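Local coordinates for protein catalase (Corynebacterium glutamicum, PDB 4B7H) that probably breaks down hydrogen peroxide to water and oxygen at a heme iron, also binds NADPH and is inhibited by nitric oxide, at residues A[138-146]-A[205-213]; A[75-86]-A[306-316]. All coordinates share one frame; numbering follows the deposited sequence.

Contact 1: residues A[138-146]-A[205-213]. With HEM (protoporphyrin IX containing Fe), chain E.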
loop_
_atom_site.group_PDB
_atom_site.type_symbol
_atom_site.label_atom_id
_atom_site.label_comp_id
_atom_site.label_asym_id
_atom_site.label_seq_id
_atom_site.Cartn_x
_atom_site.Cartn_y
_atom_site.Cartn_z
ATOM N N ASP A 138 13.183 6.493 -22.805
ATOM C CA ASP A 138 14.209 6.081 -21.857
ATOM C C ASP A 138 15.091 5.028 -22.483
ATOM O O ASP A 138 14.587 4.072 -23.084
ATOM C CB ASP A 138 13.601 5.475 -20.580
ATOM C CG ASP A 138 12.755 6.456 -19.786
ATOM O OD1 ASP A 138 12.710 7.662 -20.111
ATOM O OD2 ASP A 138 12.140 5.997 -18.803
ATOM N N ILE A 139 16.400 5.213 -22.345
ATOM C CA ILE A 139 17.349 4.150 -22.660
ATOM C C ILE A 139 17.970 3.728 -21.337
ATOM O O ILE A 139 18.843 4.408 -20.793
ATOM C CB ILE A 139 18.429 4.571 -23.681
ATOM C CG1 ILE A 139 17.768 5.079 -24.969
ATOM C CG2 ILE A 139 19.362 3.387 -23.972
ATOM C CD1 ILE A 139 18.739 5.593 -26.022
ATOM N N VAL A 140 17.458 2.627 -20.803
ATOM C CA VAL A 140 17.847 2.168 -19.484
ATOM C C VAL A 140 18.985 1.180 -19.701
ATOM O O VAL A 140 18.770 -0.026 -19.896
ATOM C CB VAL A 140 16.637 1.545 -18.748
ATOM C CG1 VAL A 140 17.018 1.127 -17.336
ATOM C CG2 VAL A 140 15.484 2.554 -18.708
ATOM N N GLY A 141 20.204 1.715 -19.712
ATOM C CA GLY A 141 21.368 0.922 -20.049
ATOM C C GLY A 141 22.250 0.602 -18.862
ATOM O O GLY A 141 21.871 0.839 -17.713
ATOM N N ASN A 142 23.416 0.031 -19.149
ATOM C CA ASN A 142 24.429 -0.295 -18.144
ATOM C C ASN A 142 25.788 0.147 -18.674
ATOM O O ASN A 142 25.902 0.532 -19.840
ATOM C CB ASN A 142 24.468 -1.806 -17.873
ATOM C CG ASN A 142 23.453 -2.263 -16.831
ATOM O OD1 ASN A 142 23.109 -1.529 -15.899
ATOM N ND2 ASN A 142 22.998 -3.499 -16.969
ATOM N N ASN A 143 26.818 0.059 -17.837
ATOM C CA ASN A 143 28.183 0.373 -18.257
ATOM C C ASN A 143 28.907 -0.812 -18.930
ATOM O O ASN A 143 30.145 -0.848 -18.971
ATOM C CB ASN A 143 29.001 0.897 -17.072
ATOM C CG ASN A 143 29.302 -0.182 -16.061
ATOM O OD1 ASN A 143 28.690 -1.252 -16.079
ATOM N ND2 ASN A 143 30.245 0.086 -15.173
ATOM N N THR A 144 28.125 -1.762 -19.449
ATOM C CA THR A 144 28.611 -2.925 -20.192
ATOM C C THR A 144 27.763 -3.127 -21.447
ATOM O O THR A 144 26.545 -2.897 -21.426
ATOM C CB THR A 144 28.526 -4.218 -19.357
ATOM O OG1 THR A 144 28.684 -5.347 -20.225
ATOM C CG2 THR A 144 27.169 -4.316 -18.636
ATOM N N PRO A 145 28.398 -3.566 -22.548
ATOM C CA PRO A 145 27.688 -3.791 -23.810
ATOM C C PRO A 145 26.907 -5.108 -23.812
ATOM O O PRO A 145 26.190 -5.391 -24.774
ATOM C CB PRO A 145 28.832 -3.864 -24.831
ATOM C CG PRO A 145 29.945 -4.489 -24.036
ATOM C CD PRO A 145 29.848 -3.781 -22.702
ATOM N N THR A 146 27.032 -5.894 -22.746
ATOM C CA THR A 146 26.423 -7.218 -22.688
ATOM C C THR A 146 25.812 -7.457 -21.298
ATOM O O THR A 146 25.705 -6.524 -20.506
ATOM C CB THR A 146 27.462 -8.306 -23.106
ATOM O OG1 THR A 146 26.830 -9.583 -23.223
ATOM C CG2 THR A 146 28.625 -8.378 -22.116
ATOM N N HIS A 205 33.430 8.464 -15.416
ATOM C CA HIS A 205 34.558 7.783 -16.040
ATOM C C HIS A 205 34.231 6.350 -16.456
ATOM O O HIS A 205 34.988 5.411 -16.175
ATOM C CB HIS A 205 35.757 7.811 -15.092
ATOM C CG HIS A 205 36.303 9.188 -14.860
ATOM N ND1 HIS A 205 35.846 10.018 -13.858
ATOM C CD2 HIS A 205 37.252 9.890 -15.524
ATOM C CE1 HIS A 205 36.503 11.163 -13.902
ATOM N NE2 HIS A 205 37.360 11.114 -14.907
ATOM N N GLN A 206 33.093 6.198 -17.126
ATOM C CA GLN A 206 32.665 4.912 -17.668
ATOM C C GLN A 206 31.821 5.193 -18.897
ATOM O O GLN A 206 31.173 6.244 -18.988
ATOM C CB GLN A 206 31.830 4.136 -16.639
ATOM C CG GLN A 206 30.482 4.797 -16.364
ATOM C CD GLN A 206 29.736 4.204 -15.197
ATOM O OE1 GLN A 206 30.070 3.122 -14.694
ATOM N NE2 GLN A 206 28.714 4.922 -14.745
ATOM N N ASP A 207 31.844 4.271 -19.854
ATOM C CA ASP A 207 30.902 4.316 -20.962
ATOM C C ASP A 207 29.528 3.857 -20.494
ATOM O O ASP A 207 29.395 3.199 -19.452
ATOM C CB ASP A 207 31.313 3.358 -22.081
ATOM C CG ASP A 207 32.520 3.824 -22.873
ATOM O OD1 ASP A 207 32.827 5.040 -22.894
ATOM O OD2 ASP A 207 33.137 2.943 -23.518
ATOM N N GLY A 208 28.516 4.160 -21.302
ATOM C CA GLY A 208 27.210 3.550 -21.145
ATOM C C GLY A 208 26.846 2.821 -22.423
ATOM O O GLY A 208 27.402 3.102 -23.491
ATOM N N PHE A 209 25.909 1.883 -22.323
ATOM C CA PHE A 209 25.466 1.103 -23.479
ATOM C C PHE A 209 23.995 0.779 -23.330
ATOM O O PHE A 209 23.528 0.577 -22.209
ATOM C CB PHE A 209 26.207 -0.233 -23.560
ATOM C CG PHE A 209 27.705 -0.110 -23.570
ATOM C CD1 PHE A 209 28.408 -0.045 -22.377
ATOM C CD2 PHE A 209 28.419 -0.090 -24.765
ATOM C CE1 PHE A 209 29.794 0.053 -22.359
ATOM C CE2 PHE A 209 29.808 0.004 -24.762
ATOM C CZ PHE A 209 30.498 0.083 -23.557
ATOM N N GLY A 210 23.262 0.696 -24.438
ATOM C CA GLY A 210 21.910 0.169 -24.383
ATOM C C GLY A 210 21.920 -1.337 -24.175
ATOM O O GLY A 210 20.930 -1.926 -23.730
ATOM N N SER A 211 23.055 -1.948 -24.519
ATOM C CA SER A 211 23.313 -3.396 -24.443
ATOM C C SER A 211 22.499 -4.215 -25.451
ATOM O O SER A 211 23.081 -4.882 -26.319
ATOM C CB SER A 211 23.156 -3.961 -23.022
ATOM O OG SER A 211 23.824 -3.169 -22.054
ATOM N N HIS A 212 21.169 -4.174 -25.346
ATOM C CA HIS A 212 20.310 -4.902 -26.287
ATOM C C HIS A 212 20.380 -4.342 -27.694
ATOM O O HIS A 212 20.624 -3.155 -27.901
ATOM C CB HIS A 212 18.825 -4.795 -25.918
ATOM C CG HIS A 212 18.498 -5.149 -24.505
ATOM N ND1 HIS A 212 18.438 -6.449 -24.057
ATOM C CD2 HIS A 212 18.174 -4.371 -23.444
ATOM C CE1 HIS A 212 18.102 -6.460 -22.778
ATOM N NE2 HIS A 212 17.932 -5.209 -22.382
ATOM N N THR A 213 20.087 -5.202 -28.656
ATOM C CA THR A 213 19.699 -4.763 -29.982
ATOM C C THR A 213 18.306 -4.134 -29.924
ATOM O O THR A 213 17.351 -4.737 -29.411
ATOM C CB THR A 213 19.707 -5.962 -30.910
ATOM O OG1 THR A 213 21.050 -6.461 -30.964
ATOM C CG2 THR A 213 19.228 -5.591 -32.314
HETATM C CHA HEM E . 16.426 -1.673 -12.587
HETATM C CHB HEM E . 14.137 -5.611 -14.252
HETATM C CHC HEM E . 17.993 -6.599 -17.008
HETATM C CHD HEM E . 19.399 -2.030 -16.444
HETATM C C1A HEM E . 15.483 -2.653 -12.782
HETATM C C2A HEM E . 14.179 -2.713 -12.150
HETATM C C3A HEM E . 13.551 -3.796 -12.632
HETATM C C4A HEM E . 14.432 -4.456 -13.566
HETATM C CMA HEM E . 12.145 -4.309 -12.301
HETATM C CAA HEM E . 13.640 -1.686 -11.130
HETATM C CBA HEM E . 12.970 -0.541 -11.875
HETATM C CGA HEM E . 12.250 0.411 -10.957
HETATM O O1A HEM E . 12.293 1.632 -11.250
HETATM O O2A HEM E . 11.631 -0.017 -9.949
HETATM C C1B HEM E . 14.986 -6.250 -15.128
HETATM C C2B HEM E . 14.738 -7.514 -15.784
HETATM C C3B HEM E . 15.827 -7.795 -16.530
HETATM C C4B HEM E . 16.764 -6.704 -16.379
HETATM C CMB HEM E . 13.453 -8.345 -15.594
HETATM C CAB HEM E . 16.112 -8.992 -17.456
HETATM C CBB HEM E . 15.140 -9.674 -18.060
HETATM C C1C HEM E . 18.623 -5.390 -17.240
HETATM C C2C HEM E . 19.515 -5.048 -18.339
HETATM C C3C HEM E . 19.896 -3.770 -18.163
HETATM C C4C HEM E . 19.239 -3.278 -16.971
HETATM C CMC HEM E . 19.940 -6.019 -19.468
HETATM C CAC HEM E . 20.790 -2.866 -19.045
HETATM C CBC HEM E . 20.904 -3.033 -20.374
HETATM C C1D HEM E . 18.782 -1.558 -15.318
HETATM C C2D HEM E . 19.071 -0.280 -14.752
HETATM C C3D HEM E . 18.162 -0.154 -13.561
HETATM C C4D HEM E . 17.390 -1.366 -13.517
HETATM C CMD HEM E . 20.097 0.739 -15.243
HETATM C CAD HEM E . 18.084 1.056 -12.641
HETATM C CBD HEM E . 17.283 2.147 -13.348
HETATM C CGD HEM E . 17.330 3.337 -12.437
HETATM O O1D HEM E . 16.270 3.747 -11.902
HETATM O O2D HEM E . 18.448 3.872 -12.222
HETATM N NA HEM E . 15.608 -3.727 -13.650
HETATM N NB HEM E . 16.225 -5.780 -15.505
HETATM N NC HEM E . 18.471 -4.279 -16.426
HETATM N ND HEM E . 17.793 -2.184 -14.565
HETATM FE FE HEM E . 17.065 -4.008 -15.005
HETATM O O HOH W 1 18.591 -0.909 -22.542
HETATM O O HOH W 2 23.581 -4.787 -19.654
#
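Ser-211 OG is held by two partners beside the heme. It donates to Thr-144 O at 2.8 Å, in the carbonyl plane. It also accepts from water 2, which in turn donates to Thr-146 O. Its chi1 of -47° sets OG beside the backbone N, and from there it reaches Thr-144 across the contact. The segments meet where barrel strand 135-142 of the catalase fold runs out into a loop, and Thr-144 OG1 there takes the N-H of Thr-146 to form an ST turn. The same hydroxyl also hydrogen-bonds Gln-189 of helix 187-194.

Asn-142 and Phe-209 make a single antiparallel hydrogen-bonded bridge. Its shorter bond runs from Phe-209 N to Asn-142 O, 2.8 Å. Pro-145 packs over one face of the Phe-209 ring, its CD 3.9 Å from the ring centroid and 14° off the normal, a CH-pi contact. Asn-142 O meets the same ring at its edge, in plane. Pro-145 also touches the bound NADPH, so one residue meets both the cofactor and Phe-209.

Further along, Asn-143 ND2 gives a weak bond to Gln-206 OE1 at 3.1 Å, with the amide planes 81° apart. The stronger polar partner of the Asn-143 side chain is His-124. Asp-207 O is buried with no hydrogen-bond partner in the model; Asn-143 CA approaches it at 3.3 Å as a CA-H...O contact.

Val-140, Gly-141, Asn-142 and Gly-210 to His-212 line the heme pocket. Val-140 CG1 lies 3.6 Å from heme C2D, and Ser-211 OG lies 3.4 Å from vinyl atom CBC. Water 1 joins the backbones here, donating one hydrogen to Val-140 O and the other to Gly-210 O, each at 2.8 Å.

Contact 2: residues A[75-86]-A[306-316]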
loop_
_atom_site.group_PDB
_atom_site.type_symbol
_atom_site.label_atom_id
_atom_site.label_comp_id
_atom_site.label_asym_id
_atom_site.label_seq_id
_atom_site.Cartn_x
_atom_site.Cartn_y
_atom_site.Cartn_z
ATOM N N GLY A 75 21.748 10.720 -9.528
ATOM C CA GLY A 75 21.578 11.187 -10.884
ATOM C C GLY A 75 21.655 12.679 -11.085
ATOM O O GLY A 75 22.066 13.432 -10.200
ATOM N N ALA A 76 21.245 13.101 -12.273
ATOM C CA ALA A 76 21.383 14.483 -12.694
ATOM C C ALA A 76 20.532 14.715 -13.918
ATOM O O ALA A 76 19.885 13.800 -14.425
ATOM C CB ALA A 76 22.841 14.798 -13.002
ATOM N N PHE A 77 20.542 15.953 -14.393
ATOM C CA PHE A 77 19.750 16.339 -15.543
ATOM C C PHE A 77 20.652 17.066 -16.517
ATOM O O PHE A 77 21.739 17.513 -16.152
ATOM C CB PHE A 77 18.561 17.209 -15.104
ATOM C CG PHE A 77 17.588 16.477 -14.232
ATOM C CD1 PHE A 77 17.831 16.331 -12.873
ATOM C CD2 PHE A 77 16.442 15.910 -14.774
ATOM C CE1 PHE A 77 16.935 15.636 -12.063
ATOM C CE2 PHE A 77 15.545 15.212 -13.980
ATOM C CZ PHE A 77 15.792 15.076 -12.614
ATOM N N GLY A 78 20.209 17.180 -17.759
ATOM C CA GLY A 78 21.063 17.750 -18.782
ATOM C C GLY A 78 20.404 17.837 -20.138
ATOM O O GLY A 78 19.194 18.046 -20.239
ATOM N N GLU A 79 21.214 17.690 -21.186
ATOM C CA GLU A 79 20.787 17.992 -22.554
ATOM C C GLU A 79 21.401 17.016 -23.539
ATOM O O GLU A 79 22.604 16.711 -23.460
ATOM C CB GLU A 79 21.219 19.417 -22.942
ATOM C CG GLU A 79 20.760 20.492 -21.971
ATOM C CD GLU A 79 21.388 21.850 -22.215
ATOM O OE1 GLU A 79 22.118 22.025 -23.219
ATOM O OE2 GLU A 79 21.148 22.759 -21.392
ATOM N N LEU A 80 20.579 16.547 -24.478
ATOM C CA LEU A 80 21.047 15.786 -25.631
ATOM C C LEU A 80 21.128 16.717 -26.837
ATOM O O LEU A 80 20.153 17.396 -27.160
ATOM C CB LEU A 80 20.070 14.647 -25.941
ATOM C CG LEU A 80 20.285 13.878 -27.249
ATOM C CD1 LEU A 80 21.576 13.076 -27.188
ATOM C CD2 LEU A 80 19.090 12.981 -27.543
ATOM N N HIS A 81 22.284 16.745 -27.500
ATOM C CA HIS A 81 22.480 17.570 -28.693
ATOM C C HIS A 81 22.799 16.702 -29.914
ATOM O O HIS A 81 23.796 15.980 -29.925
ATOM C CB HIS A 81 23.634 18.553 -28.472
ATOM C CG HIS A 81 23.355 19.594 -27.436
ATOM N ND1 HIS A 81 23.122 20.915 -27.754
ATOM C CD2 HIS A 81 23.275 19.511 -26.086
ATOM C CE1 HIS A 81 22.906 21.601 -26.644
ATOM N NE2 HIS A 81 22.988 20.771 -25.619
ATOM N N ILE A 82 21.968 16.777 -30.950
ATOM C CA ILE A 82 22.240 16.045 -32.187
ATOM C C ILE A 82 23.187 16.845 -33.085
ATOM O O ILE A 82 22.972 18.038 -33.315
ATOM C CB ILE A 82 20.934 15.722 -32.936
ATOM C CG1 ILE A 82 19.960 14.993 -32.006
ATOM C CG2 ILE A 82 21.212 14.912 -34.188
ATOM C CD1 ILE A 82 20.542 13.743 -31.342
ATOM N N THR A 83 24.237 16.192 -33.587
ATOM C CA THR A 83 25.233 16.865 -34.427
ATOM C C THR A 83 25.438 16.194 -35.793
ATOM O O THR A 83 26.185 16.700 -36.637
ATOM C CB THR A 83 26.608 16.989 -33.714
ATOM O OG1 THR A 83 27.148 15.684 -33.464
ATOM C CG2 THR A 83 26.481 17.754 -32.397
ATOM N N GLU A 84 24.785 15.054 -36.000
ATOM C CA GLU A 84 24.865 14.330 -37.263
ATOM C C GLU A 84 23.471 14.157 -37.854
ATOM O O GLU A 84 22.478 14.413 -37.179
ATOM C CB GLU A 84 25.499 12.958 -37.038
ATOM C CG GLU A 84 26.930 13.016 -36.554
ATOM C CD GLU A 84 27.900 13.378 -37.664
ATOM O OE1 GLU A 84 27.775 12.820 -38.776
ATOM O OE2 GLU A 84 28.783 14.227 -37.427
ATOM N N ASP A 85 23.401 13.746 -39.117
ATOM C CA ASP A 85 22.122 13.435 -39.754
ATOM C C ASP A 85 21.916 11.919 -39.825
ATOM O O ASP A 85 22.529 11.244 -40.655
ATOM C CB ASP A 85 22.059 14.064 -41.153
ATOM C CG ASP A 85 20.694 13.934 -41.801
ATOM O OD1 ASP A 85 19.855 13.151 -41.306
ATOM O OD2 ASP A 85 20.454 14.617 -42.815
ATOM N N VAL A 86 21.053 11.390 -38.954
ATOM C CA VAL A 86 20.718 9.962 -38.969
ATOM C C VAL A 86 19.286 9.730 -39.458
ATOM O O VAL A 86 18.717 8.657 -39.253
ATOM C CB VAL A 86 20.930 9.280 -37.584
ATOM C CG1 VAL A 86 22.406 9.263 -37.231
ATOM C CG2 VAL A 86 20.109 9.970 -36.486
ATOM N N PRO A 306 28.559 8.136 -35.443
ATOM C CA PRO A 306 28.242 9.232 -34.514
ATOM C C PRO A 306 26.837 9.801 -34.692
ATOM O O PRO A 306 26.320 9.841 -35.808
ATOM C CB PRO A 306 29.285 10.294 -34.868
ATOM C CG PRO A 306 29.586 10.044 -36.318
ATOM C CD PRO A 306 29.558 8.539 -36.449
ATOM N N VAL A 307 26.232 10.238 -33.588
ATOM C CA VAL A 307 24.886 10.802 -33.603
ATOM C C VAL A 307 24.913 12.205 -33.003
ATOM O O VAL A 307 24.355 13.152 -33.568
ATOM C CB VAL A 307 23.889 9.922 -32.807
ATOM C CG1 VAL A 307 22.512 10.570 -32.779
ATOM C CG2 VAL A 307 23.819 8.520 -33.404
ATOM N N GLY A 308 25.567 12.336 -31.853
ATOM C CA GLY A 308 25.589 13.598 -31.129
ATOM C C GLY A 308 26.277 13.416 -29.792
ATOM O O GLY A 308 27.123 12.535 -29.655
ATOM N N TYR A 309 25.943 14.253 -28.812
ATOM C CA TYR A 309 26.501 14.103 -27.473
ATOM C C TYR A 309 25.446 14.473 -26.446
ATOM O O TYR A 309 24.462 15.145 -26.770
ATOM C CB TYR A 309 27.747 14.985 -27.287
ATOM C CG TYR A 309 27.460 16.477 -27.243
ATOM C CD1 TYR A 309 27.433 17.238 -28.407
ATOM C CD2 TYR A 309 27.226 17.127 -26.033
ATOM C CE1 TYR A 309 27.168 18.604 -28.368
ATOM C CE2 TYR A 309 26.959 18.484 -25.978
ATOM C CZ TYR A 309 26.933 19.223 -27.147
ATOM O OH TYR A 309 26.668 20.580 -27.083
ATOM N N PHE A 310 25.647 14.053 -25.203
ATOM C CA PHE A 310 24.840 14.595 -24.119
ATOM C C PHE A 310 25.738 15.095 -22.994
ATOM O O PHE A 310 26.881 14.650 -22.841
ATOM C CB PHE A 310 23.724 13.636 -23.647
ATOM C CG PHE A 310 24.202 12.416 -22.902
ATOM C CD1 PHE A 310 24.549 12.496 -21.559
ATOM C CD2 PHE A 310 24.239 11.175 -23.531
ATOM C CE1 PHE A 310 24.957 11.367 -20.862
ATOM C CE2 PHE A 310 24.652 10.038 -22.843
ATOM C CZ PHE A 310 25.014 10.139 -21.507
ATOM N N ILE A 311 25.218 16.057 -22.242
ATOM C CA ILE A 311 25.963 16.736 -21.195
ATOM C C ILE A 311 25.105 16.775 -19.937
ATOM O O ILE A 311 23.885 16.941 -20.021
ATOM C CB ILE A 311 26.367 18.167 -21.659
ATOM C CG1 ILE A 311 27.209 18.889 -20.606
ATOM C CG2 ILE A 311 25.140 18.987 -22.084
ATOM C CD1 ILE A 311 27.833 20.187 -21.116
ATOM N N LEU A 312 25.728 16.572 -18.780
ATOM C CA LEU A 312 24.998 16.658 -17.518
ATOM C C LEU A 312 25.340 17.998 -16.883
ATOM O O LEU A 312 26.488 18.221 -16.467
ATOM C CB LEU A 312 25.371 15.509 -16.579
ATOM C CG LEU A 312 25.211 14.103 -17.165
ATOM C CD1 LEU A 312 25.579 13.036 -16.132
ATOM C CD2 LEU A 312 23.795 13.891 -17.686
ATOM N N ASN A 313 24.355 18.894 -16.819
ATOM C CA ASN A 313 24.616 20.249 -16.336
ATOM C C ASN A 313 23.675 20.757 -15.243
ATOM O O ASN A 313 23.662 21.949 -14.946
ATOM C CB ASN A 313 24.666 21.248 -17.508
ATOM C CG ASN A 313 23.337 21.360 -18.249
ATOM O OD1 ASN A 313 22.326 20.768 -17.848
ATOM N ND2 ASN A 313 23.334 22.128 -19.336
ATOM N N ARG A 314 22.901 19.864 -14.635
ATOM C CA ARG A 314 21.974 20.279 -13.594
ATOM C C ARG A 314 21.834 19.196 -12.537
ATOM O O ARG A 314 21.463 18.061 -12.848
ATOM C CB ARG A 314 20.610 20.607 -14.215
ATOM C CG ARG A 314 19.472 20.817 -13.195
ATOM C CD ARG A 314 19.636 22.107 -12.374
ATOM N NE ARG A 314 19.607 23.275 -13.249
ATOM C CZ ARG A 314 20.635 24.088 -13.467
ATOM N NH1 ARG A 314 21.786 23.902 -12.830
ATOM N NH2 ARG A 314 20.504 25.106 -14.310
ATOM N N ASN A 315 22.132 19.544 -11.290
ATOM C CA ASN A 315 21.883 18.650 -10.172
ATOM C C ASN A 315 20.389 18.642 -9.860
ATOM O O ASN A 315 19.690 19.626 -10.132
ATOM C CB ASN A 315 22.655 19.110 -8.931
ATOM C CG ASN A 315 24.111 18.667 -8.936
ATOM O OD1 ASN A 315 25.006 19.405 -8.504
ATOM N ND2 ASN A 315 24.352 17.457 -9.411
ATOM N N PRO A 316 19.884 17.538 -9.285
ATOM C CA PRO A 316 18.480 17.587 -8.850
ATOM C C PRO A 316 18.244 18.685 -7.800
ATOM O O PRO A 316 19.172 19.059 -7.075
ATOM C CB PRO A 316 18.262 16.209 -8.211
ATOM C CG PRO A 316 19.626 15.732 -7.830
ATOM C CD PRO A 316 20.566 16.305 -8.855
HETATM O O HOH W 3 26.776 9.946 -38.590
#
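The His-81 and Tyr-309 rings are parallel to within 1° but displaced, so little of one ring faces the other. Their centroids are 4.9 Å apart. Tyr-309 OH sits over the centre of the imidazole, and His-81 CB makes a CH-pi contact over the tyrosine face. The tyrosine reaches this place because its CG is tucked between backbone N and carbonyl carbon (chi1 70°).

Glu-79 holds the imidazole from the edge. His-81 NE2 donates to the anti lone pair of Glu-79 OE1 at 2.8 Å, almost in the ring plane, which should limit rotation of the ring. The extended Glu-79 chain also takes Asn-313 ND2 on OE2 at 3.1 Å, from above the carboxylate plane. Ala-5 N is a further partner of OE2, and Ser-4 binds Asn-313 OD1, so the N-terminal arm lies on this face.

The other face is apolar: Leu-80 CD1 meets Phe-310 CB at 4.2 Å, and the Phe-310 ring meets that of Trp-271 on the neighbouring strand 270-279. Asn-313 and Arg-314 both face Phe-77, a classic beta bulge. This antiparallel ladder pairs strand 73-82 with strand 305-314, the first and last long strands of the catalase beta-barrel.

Overall arrangement
Both contacts reach the same antiparallel sheet, with centres about 15 Å apart and no direct touch. The centre of contact 1 is about 8 Å from the centre of the chain, and every residue that touches there is buried. Contact 2 sits about 17 Å from the chain centre and has exposed residues at one end. The chemistry follows the place. Residues 138-146 and 205-213 share one short bridge, with waters and a serine hydroxyl adding links beside the heme, and Pro-145 against NADPH. Segments 75-86 and 306-316 instead form a long ladder broken by a beta bulge, with a charged and aromatic face and an apolar one. Contact 2 joins barrel strands; contact 1 shapes cofactor pockets.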